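Long-range contacts in cytochrome B5-HOST origin (Ostreococcus tauri virus 2, PDB 4B8N), which binds a heme and probably transfers electrons, as other members of the cytochrome b5 family do: residues W31-D36 with G60-E65; I37-T42 with E83-P88. All coordinates share one frame; numbering follows the deposited sequence.

Contact 1 of 2, residues W31-D36 with G60-E65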
ATOM      1  N   TRP A  31       3.584   1.481   3.988  1.00 22.15           N
ATOM      2  CA  TRP A  31       2.236   0.918   3.914  1.00 24.19           C
ATOM      3  C   TRP A  31       1.400   1.813   3.086  1.00 21.26           C
ATOM      4  O   TRP A  31       1.557   3.027   3.145  1.00 23.91           O
ATOM      5  CB  TRP A  31       1.581   0.843   5.275  1.00 23.11           C
ATOM      6  CG  TRP A  31       2.136  -0.153   6.253  1.00 25.20           C
ATOM      7  CD1 TRP A  31       3.283  -0.934   6.140  1.00 25.24           C
ATOM      8  CD2 TRP A  31       1.585  -0.469   7.578  1.00 24.95           C
ATOM      9  NE1 TRP A  31       3.454  -1.710   7.265  1.00 23.21           N
ATOM     10  CE2 TRP A  31       2.474  -1.472   8.166  1.00 24.36           C
ATOM     11  CE3 TRP A  31       0.473  -0.042   8.303  1.00 24.98           C
ATOM     12  CZ2 TRP A  31       2.243  -2.014   9.423  1.00 28.72           C
ATOM     13  CZ3 TRP A  31       0.260  -0.590   9.576  1.00 27.47           C
ATOM     14  CH2 TRP A  31       1.121  -1.554  10.116  1.00 31.72           C
ATOM     15  N   VAL A  32       0.481   1.235   2.327  1.00 18.51           N
ATOM     16  CA  VAL A  32      -0.418   2.009   1.467  1.00 21.47           C
ATOM     17  C   VAL A  32      -1.831   1.428   1.591  1.00 23.29           C
ATOM     18  O   VAL A  32      -1.985   0.204   1.631  1.00 17.98           O
ATOM     19  CB  VAL A  32       0.049   1.988  -0.016  1.00 21.79           C
ATOM     20  CG1 VAL A  32      -0.931   2.719  -0.915  1.00 25.84           C
ATOM     21  CG2 VAL A  32       1.434   2.608  -0.163  1.00 25.29           C
ATOM     22  N   ILE A  33      -2.839   2.304   1.668  1.00 21.99           N
ATOM     23  CA  ILE A  33      -4.248   1.886   1.726  1.00 21.19           C
ATOM     24  C   ILE A  33      -4.827   1.925   0.317  1.00 21.62           C
ATOM     25  O   ILE A  33      -4.728   2.941  -0.371  1.00 20.59           O
ATOM     26  CB  ILE A  33      -5.133   2.799   2.626  1.00 21.51           C
ATOM     27  CG1 ILE A  33      -4.576   2.926   4.057  1.00 20.02           C
ATOM     28  CG2 ILE A  33      -6.581   2.272   2.658  1.00 23.95           C
ATOM     29  CD1 ILE A  33      -5.129   4.127   4.833  1.00 20.37           C
ATOM     30  N   ILE A  34      -5.431   0.815  -0.106  1.00 22.97           N
ATOM     31  CA  ILE A  34      -6.188   0.757  -1.364  1.00 22.57           C
ATOM     32  C   ILE A  34      -7.512   0.047  -1.070  1.00 27.87           C
ATOM     33  O   ILE A  34      -7.520  -1.117  -0.644  1.00 24.62           O
ATOM     34  CB  ILE A  34      -5.404   0.021  -2.485  1.00 23.54           C
ATOM     35  CG1 ILE A  34      -4.057   0.709  -2.744  1.00 26.34           C
ATOM     36  CG2 ILE A  34      -6.234  -0.075  -3.776  1.00 23.42           C
ATOM     37  CD1 ILE A  34      -3.139  -0.040  -3.683  1.00 29.56           C
ATOM     38  N   LYS A  35      -8.613   0.768  -1.286  1.00 27.33           N
ATOM     39  CA  LYS A  35      -9.980   0.329  -0.955  1.00 26.50           C
ATOM     40  C   LYS A  35     -10.091  -0.225   0.444  1.00 31.10           C
ATOM     41  O   LYS A  35     -10.584  -1.343   0.621  1.00 32.66           O
ATOM     42  CB  LYS A  35     -10.510  -0.708  -1.960  1.00 28.84           C
ATOM     43  CG  LYS A  35     -10.419  -0.266  -3.416  1.00 34.35           C
ATOM     44  CD  LYS A  35     -11.169  -1.197  -4.349  1.00 38.75           C
ATOM     45  CE  LYS A  35     -10.473  -2.548  -4.469  1.00 49.18           C
ATOM     46  NZ  LYS A  35      -9.053  -2.444  -4.916  1.00 45.08           N
ATOM     47  N   ASP A  36      -9.590   0.534   1.422  1.00 25.07           N
ATOM     48  CA  ASP A  36      -9.724   0.208   2.845  1.00 27.96           C
ATOM     49  C   ASP A  36      -8.976  -1.049   3.305  1.00 28.33           C
ATOM     50  O   ASP A  36      -9.220  -1.562   4.417  1.00 26.60           O
ATOM     51  CB  ASP A  36     -11.210   0.163   3.250  1.00 31.38           C
ATOM     52  CG  ASP A  36     -11.883   1.542   3.180  1.00 39.96           C
ATOM     53  OD1 ASP A  36     -11.191   2.583   3.286  1.00 37.35           O
ATOM     54  OD2 ASP A  36     -13.111   1.584   3.008  1.00 37.84           O
ATOM     55  N   GLY A  60       2.000   5.565   3.767  1.00 24.48           N
ATOM     56  CA  GLY A  60       1.196   5.947   4.916  1.00 22.03           C
ATOM     57  C   GLY A  60      -0.149   6.560   4.592  1.00 21.10           C
ATOM     58  O   GLY A  60      -0.838   7.036   5.496  1.00 22.41           O
ATOM     59  N   LYS A  61      -0.524   6.532   3.310  1.00 22.40           N
ATOM     60  CA  LYS A  61      -1.711   7.217   2.814  1.00 25.75           C
ATOM     61  C   LYS A  61      -2.610   6.330   1.994  1.00 25.37           C
ATOM     62  O   LYS A  61      -2.281   5.172   1.709  1.00 24.01           O
ATOM     63  CB  LYS A  61      -1.304   8.434   1.975  1.00 30.52           C
ATOM     64  CG  LYS A  61      -0.383   9.377   2.728  1.00 35.05           C
ATOM     65  CD  LYS A  61      -0.308  10.741   2.066  1.00 47.13           C
ATOM     66  CE  LYS A  61       0.874  11.518   2.610  1.00 42.94           C
ATOM     67  NZ  LYS A  61       2.143  10.907   2.120  1.00 42.19           N
ATOM     68  N   ASP A  62      -3.746   6.894   1.595  1.00 29.34           N
ATOM     69  CA  ASP A  62      -4.684   6.214   0.727  1.00 24.93           C
ATOM     70  C   ASP A  62      -4.348   6.476  -0.748  1.00 33.10           C
ATOM     71  O   ASP A  62      -4.278   7.620  -1.176  1.00 30.19           O
ATOM     72  CB  ASP A  62      -6.098   6.687   1.037  1.00 28.31           C
ATOM     73  CG  ASP A  62      -7.153   5.745   0.491  1.00 26.56           C
ATOM     74  OD1 ASP A  62      -7.115   5.440  -0.714  1.00 32.79           O
ATOM     75  OD2 ASP A  62      -8.011   5.315   1.286  1.00 32.46           O
ATOM     76  N   ALA A  63      -4.154   5.416  -1.528  1.00 21.94           N
ATOM     77  CA  ALA A  63      -3.821   5.551  -2.946  1.00 20.04           C
ATOM     78  C   ALA A  63      -4.919   5.037  -3.879  1.00 23.65           C
ATOM     79  O   ALA A  63      -4.677   4.873  -5.084  1.00 23.80           O
ATOM     80  CB  ALA A  63      -2.492   4.853  -3.255  1.00 22.90           C
ATOM     81  N   THR A  64      -6.116   4.803  -3.330  1.00 22.64           N
ATOM     82  CA  THR A  64      -7.202   4.138  -4.072  1.00 27.32           C
ATOM     83  C   THR A  64      -7.445   4.768  -5.448  1.00 31.69           C
ATOM     84  O   THR A  64      -7.438   4.068  -6.467  1.00 33.54           O
ATOM     85  CB  THR A  64      -8.513   4.109  -3.248  1.00 28.08           C
ATOM     86  OG1 THR A  64      -8.271   3.427  -2.011  1.00 32.01           O
ATOM     87  CG2 THR A  64      -9.650   3.393  -4.007  1.00 31.50           C
ATOM     88  N   GLU A  65      -7.640   6.087  -5.467  1.00 35.85           N
ATOM     89  CA  GLU A  65      -7.994   6.808  -6.698  1.00 43.34           C
ATOM     90  C   GLU A  65      -6.915   6.704  -7.765  1.00 34.64           C
ATOM     91  O   GLU A  65      -7.208   6.400  -8.920  1.00 27.02           O
ATOM     92  CB  GLU A  65      -8.309   8.282  -6.402  1.00 46.19           C
ATOM     93  CG  GLU A  65      -9.783   8.581  -6.132  1.00 73.59           C
ATOM     94  CD  GLU A  65     -10.223   8.302  -4.700  1.00 87.22           C
ATOM     95  OE1 GLU A  65     -10.235   7.121  -4.283  1.00 92.96           O
ATOM     96  OE2 GLU A  65     -10.588   9.267  -3.993  1.00 89.31           O
TER
HETATM   97  O   HOH W   1      -9.541   3.209   0.868  1.00 21.02           O

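Contact 2 of 2, residues I37-T42 with E83-P88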
ATOM      1  N   ILE A  37      -8.059  -1.521   2.457  1.00 23.68           N
ATOM      2  CA  ILE A  37      -7.149  -2.631   2.792  1.00 20.74           C
ATOM      3  C   ILE A  37      -5.713  -2.117   2.849  1.00 23.48           C
ATOM      4  O   ILE A  37      -5.274  -1.413   1.936  1.00 24.67           O
ATOM      5  CB  ILE A  37      -7.249  -3.795   1.774  1.00 21.93           C
ATOM      6  CG1 ILE A  37      -8.650  -4.429   1.813  1.00 26.46           C
ATOM      7  CG2 ILE A  37      -6.196  -4.869   2.049  1.00 17.14           C
ATOM      8  CD1 ILE A  37      -9.002  -5.100   3.136  1.00 22.55           C
ATOM      9  N   VAL A  38      -4.988  -2.460   3.919  1.00 20.91           N
ATOM     10  CA  VAL A  38      -3.612  -1.989   4.089  1.00 18.92           C
ATOM     11  C   VAL A  38      -2.646  -2.999   3.464  1.00 23.17           C
ATOM     12  O   VAL A  38      -2.718  -4.184   3.761  1.00 21.73           O
ATOM     13  CB  VAL A  38      -3.262  -1.781   5.582  1.00 20.84           C
ATOM     14  CG1 VAL A  38      -1.897  -1.132   5.742  1.00 17.79           C
ATOM     15  CG2 VAL A  38      -4.323  -0.943   6.273  1.00 23.49           C
ATOM     16  N   TYR A  39      -1.766  -2.518   2.588  1.00 21.70           N
ATOM     17  CA  TYR A  39      -0.709  -3.323   1.985  1.00 22.69           C
ATOM     18  C   TYR A  39       0.654  -2.843   2.486  1.00 23.49           C
ATOM     19  O   TYR A  39       0.894  -1.646   2.568  1.00 24.21           O
ATOM     20  CB  TYR A  39      -0.781  -3.201   0.453  1.00 23.97           C
ATOM     21  CG  TYR A  39      -2.099  -3.679  -0.128  1.00 23.14           C
ATOM     22  CD1 TYR A  39      -3.203  -2.825  -0.240  1.00 22.96           C
ATOM     23  CD2 TYR A  39      -2.255  -5.000  -0.522  1.00 24.84           C
ATOM     24  CE1 TYR A  39      -4.415  -3.275  -0.752  1.00 25.50           C
ATOM     25  CE2 TYR A  39      -3.451  -5.456  -1.047  1.00 25.55           C
ATOM     26  CZ  TYR A  39      -4.529  -4.605  -1.154  1.00 21.18           C
ATOM     27  OH  TYR A  39      -5.711  -5.090  -1.673  1.00 19.68           O
ATOM     28  N   ASP A  40       1.537  -3.776   2.830  1.00 18.67           N
ATOM     29  CA  ASP A  40       2.916  -3.427   3.127  1.00 22.77           C
ATOM     30  C   ASP A  40       3.709  -3.582   1.849  1.00 22.92           C
ATOM     31  O   ASP A  40       4.019  -4.701   1.433  1.00 19.00           O
ATOM     32  CB  ASP A  40       3.505  -4.280   4.252  1.00 23.70           C
ATOM     33  CG  ASP A  40       4.959  -3.907   4.584  1.00 25.28           C
ATOM     34  OD1 ASP A  40       5.594  -3.111   3.859  1.00 26.06           O
ATOM     35  OD2 ASP A  40       5.472  -4.420   5.594  1.00 34.35           O
ATOM     36  N   LEU A  41       4.014  -2.452   1.216  1.00 21.83           N
ATOM     37  CA  LEU A  41       4.660  -2.476  -0.088  1.00 18.39           C
ATOM     38  C   LEU A  41       6.173  -2.287  -0.032  1.00 19.63           C
ATOM     39  O   LEU A  41       6.818  -2.156  -1.069  1.00 22.96           O
ATOM     40  CB  LEU A  41       3.975  -1.493  -1.066  1.00 19.91           C
ATOM     41  CG  LEU A  41       2.483  -1.766  -1.323  1.00 17.75           C
ATOM     42  CD1 LEU A  41       1.842  -0.691  -2.189  1.00 17.93           C
ATOM     43  CD2 LEU A  41       2.274  -3.136  -1.936  1.00 16.70           C
ATOM     44  N   THR A  42       6.746  -2.329   1.173  1.00 18.98           N
ATOM     45  CA  THR A  42       8.178  -2.056   1.368  1.00 19.30           C
ATOM     46  C   THR A  42       9.022  -2.945   0.436  1.00 23.12           C
ATOM     47  O   THR A  42       9.852  -2.461  -0.348  1.00 23.10           O
ATOM     48  CB  THR A  42       8.584  -2.281   2.851  1.00 23.93           C
ATOM     49  OG1 THR A  42       7.732  -1.518   3.721  1.00 22.48           O
ATOM     50  CG2 THR A  42      10.018  -1.918   3.093  1.00 24.40           C
ATOM     51  N   GLU A  83       1.373 -12.377   2.175  1.00 26.02           N
ATOM     52  CA  GLU A  83       2.223 -11.810   3.227  1.00 31.57           C
ATOM     53  C   GLU A  83       2.234 -10.263   3.271  1.00 29.21           C
ATOM     54  O   GLU A  83       2.522  -9.676   4.320  1.00 30.51           O
ATOM     55  CB  GLU A  83       3.643 -12.380   3.176  1.00 46.17           C
ATOM     56  CG  GLU A  83       4.426 -12.053   1.916  1.00 52.55           C
ATOM     57  CD  GLU A  83       5.816 -12.658   1.926  1.00 76.83           C
ATOM     58  OE1 GLU A  83       5.955 -13.835   2.329  1.00 73.96           O
ATOM     59  OE2 GLU A  83       6.771 -11.960   1.521  1.00100.94           O
ATOM     60  N   VAL A  84       1.914  -9.608   2.152  1.00 25.00           N
ATOM     61  CA  VAL A  84       1.909  -8.132   2.130  1.00 23.95           C
ATOM     62  C   VAL A  84       0.530  -7.531   2.390  1.00 21.64           C
ATOM     63  O   VAL A  84       0.396  -6.313   2.553  1.00 23.13           O
ATOM     64  CB  VAL A  84       2.531  -7.534   0.837  1.00 23.72           C
ATOM     65  CG1 VAL A  84       3.974  -8.002   0.665  1.00 24.08           C
ATOM     66  CG2 VAL A  84       1.690  -7.843  -0.398  1.00 25.59           C
ATOM     67  N   VAL A  85      -0.493  -8.379   2.405  1.00 21.62           N
ATOM     68  CA  VAL A  85      -1.855  -7.910   2.623  1.00 24.30           C
ATOM     69  C   VAL A  85      -2.098  -7.963   4.121  1.00 27.87           C
ATOM     70  O   VAL A  85      -2.308  -9.033   4.688  1.00 27.04           O
ATOM     71  CB  VAL A  85      -2.904  -8.740   1.852  1.00 22.45           C
ATOM     72  CG1 VAL A  85      -4.282  -8.112   2.001  1.00 19.66           C
ATOM     73  CG2 VAL A  85      -2.522  -8.881   0.380  1.00 21.75           C
ATOM     74  N   LEU A  86      -2.060  -6.800   4.760  1.00 23.27           N
ATOM     75  CA  LEU A  86      -2.103  -6.743   6.210  1.00 27.94           C
ATOM     76  C   LEU A  86      -3.519  -6.847   6.761  1.00 31.40           C
ATOM     77  O   LEU A  86      -3.717  -7.436   7.818  1.00 28.07           O
ATOM     78  CB  LEU A  86      -1.404  -5.479   6.730  1.00 25.48           C
ATOM     79  CG  LEU A  86       0.043  -5.252   6.258  1.00 26.99           C
ATOM     80  CD1 LEU A  86       0.617  -4.079   7.013  1.00 27.98           C
ATOM     81  CD2 LEU A  86       0.931  -6.484   6.445  1.00 31.19           C
ATOM     82  N   GLY A  87      -4.492  -6.285   6.045  1.00 31.24           N
ATOM     83  CA  GLY A  87      -5.892  -6.323   6.471  1.00 26.24           C
ATOM     84  C   GLY A  87      -6.613  -4.992   6.302  1.00 31.56           C
ATOM     85  O   GLY A  87      -6.042  -4.026   5.786  1.00 23.85           O
ATOM     86  N   PRO A  88      -7.879  -4.923   6.750  1.00 31.14           N
ATOM     87  CA  PRO A  88      -8.634  -3.692   6.571  1.00 27.56           C
ATOM     88  C   PRO A  88      -8.273  -2.601   7.599  1.00 27.46           C
ATOM     89  O   PRO A  88      -7.867  -2.917   8.726  1.00 25.48           O
ATOM     90  CB  PRO A  88     -10.087  -4.159   6.748  1.00 28.33           C
ATOM     91  CG  PRO A  88      -9.984  -5.267   7.758  1.00 30.72           C
ATOM     92  CD  PRO A  88      -8.644  -5.935   7.511  1.00 36.34           C
TER

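Contact 1 of 2, residues W31-D36 with G60-E65
At the wall of the heme pocket, I33 and D62 form a single backbone bridge between strand 29-34 and the residues leading into helix 64-70. I33 N donates to K61 O at 2.9 Å, almost straight (178°). I33 O accepts from A63 N at 2.8 Å. Two residues earlier, W31 O takes G60 N at 2.7 Å. T64 continues the pairing with its side chain. Its OG1 lies beside its own backbone N (chi1 -58°) and accepts from K35 N at 2.8 Å. The same hydroxyl donates to D62 OD1 at 2.7 Å, on the syn lone pair. T64 N also binds D62 OD1, which closes an Asx turn at the start of helix 64-70. A water joins D36 N and OD1 to D62 OD2 and T64 OG1, and so lies between two carboxylates. The apolar part is small: V32 CG1 meets A63 CB at 3.5 Å. The I33 methyl CG2 rests against the carboxylate of D62, 3.6 Å from D62 OD2, and the two side chains cross at about a right angle. I34 and A63 also touch the heme. The contact thus joins the sheet to a helix entry, within the cytochrome b5 fold.

Contact 2 of 2, residues I37-T42 with E83-P88
I37-Y39 pair with V85-P88 as antiparallel neighbours in the sheet of the cytochrome b5 fold, where strand 85-88 is an outermost strand. The pairing holds a classic beta bulge: L86 and G87 both face V38. The strand axes approach to 4.4 Å, with their directions 162° apart.

Three backbone hydrogen bonds set the register. V38 N donates to G87 O at 2.7 Å, nearly straight at 179°. V38 O accepts from L86 N, a more bent bond of 150°. Thus V38 spends its N-H and its carbonyl on the two bulge residues. Beyond the bulge, D40 N donates to V84 O at 2.8 Å. Two CA-H...O contacts add to these: I37 CA with G87 O, and Y39 CA with V84 O at 3.2 Å. G87, the glycine of the bulge, has a positive phi.

Apolar contacts gather on the face that carries I37, Y39, V85 and P88. V85 lies between I37 and Y39. Its CG1 touches I37 CG2 at 3.8 Å. Its CG2 sits by Y39 CE2, and the side chains of V85 and Y39 run side by side, pointing the same way. I37 CD1 reaches the pyrrolidine of P88. Around the bulge, V38 CG1 meets L86 CD1, and both L86 methyls, CD1 and CD2, lie 4.0 Å from D40 CB.

The polar end of D40 turns to T42 in its own segment. T42 N donates to D40 OD1 nearly along the C-O axis and closes an Asx turn. T42 OG1 adds a second bond to D40 OD1, on its syn lone pair, at 2.7 Å.

Contacts 1 and 2 have centres 10 Å apart and meet through strands 29-34 and 37-40, which are neighbours in the sheet. V32 O lies 2.9 Å from Y39 N, a probable hydrogen bond between the two strands. W31 of contact 1 packs on contact 2, with CE2 3.4 Å from L86 CD1. At the turn end, D36 O lies 3.6 Å from P88 CB. Contact 1 is on the heme side through I34, whose side chain is about 3 Å from the heme, and A63. Segment 37-42 reaches the heme through L41, just past the paired residues, while the Y39 side chain stays about 5 Å from it. Along the chain the segments of the two contacts alternate.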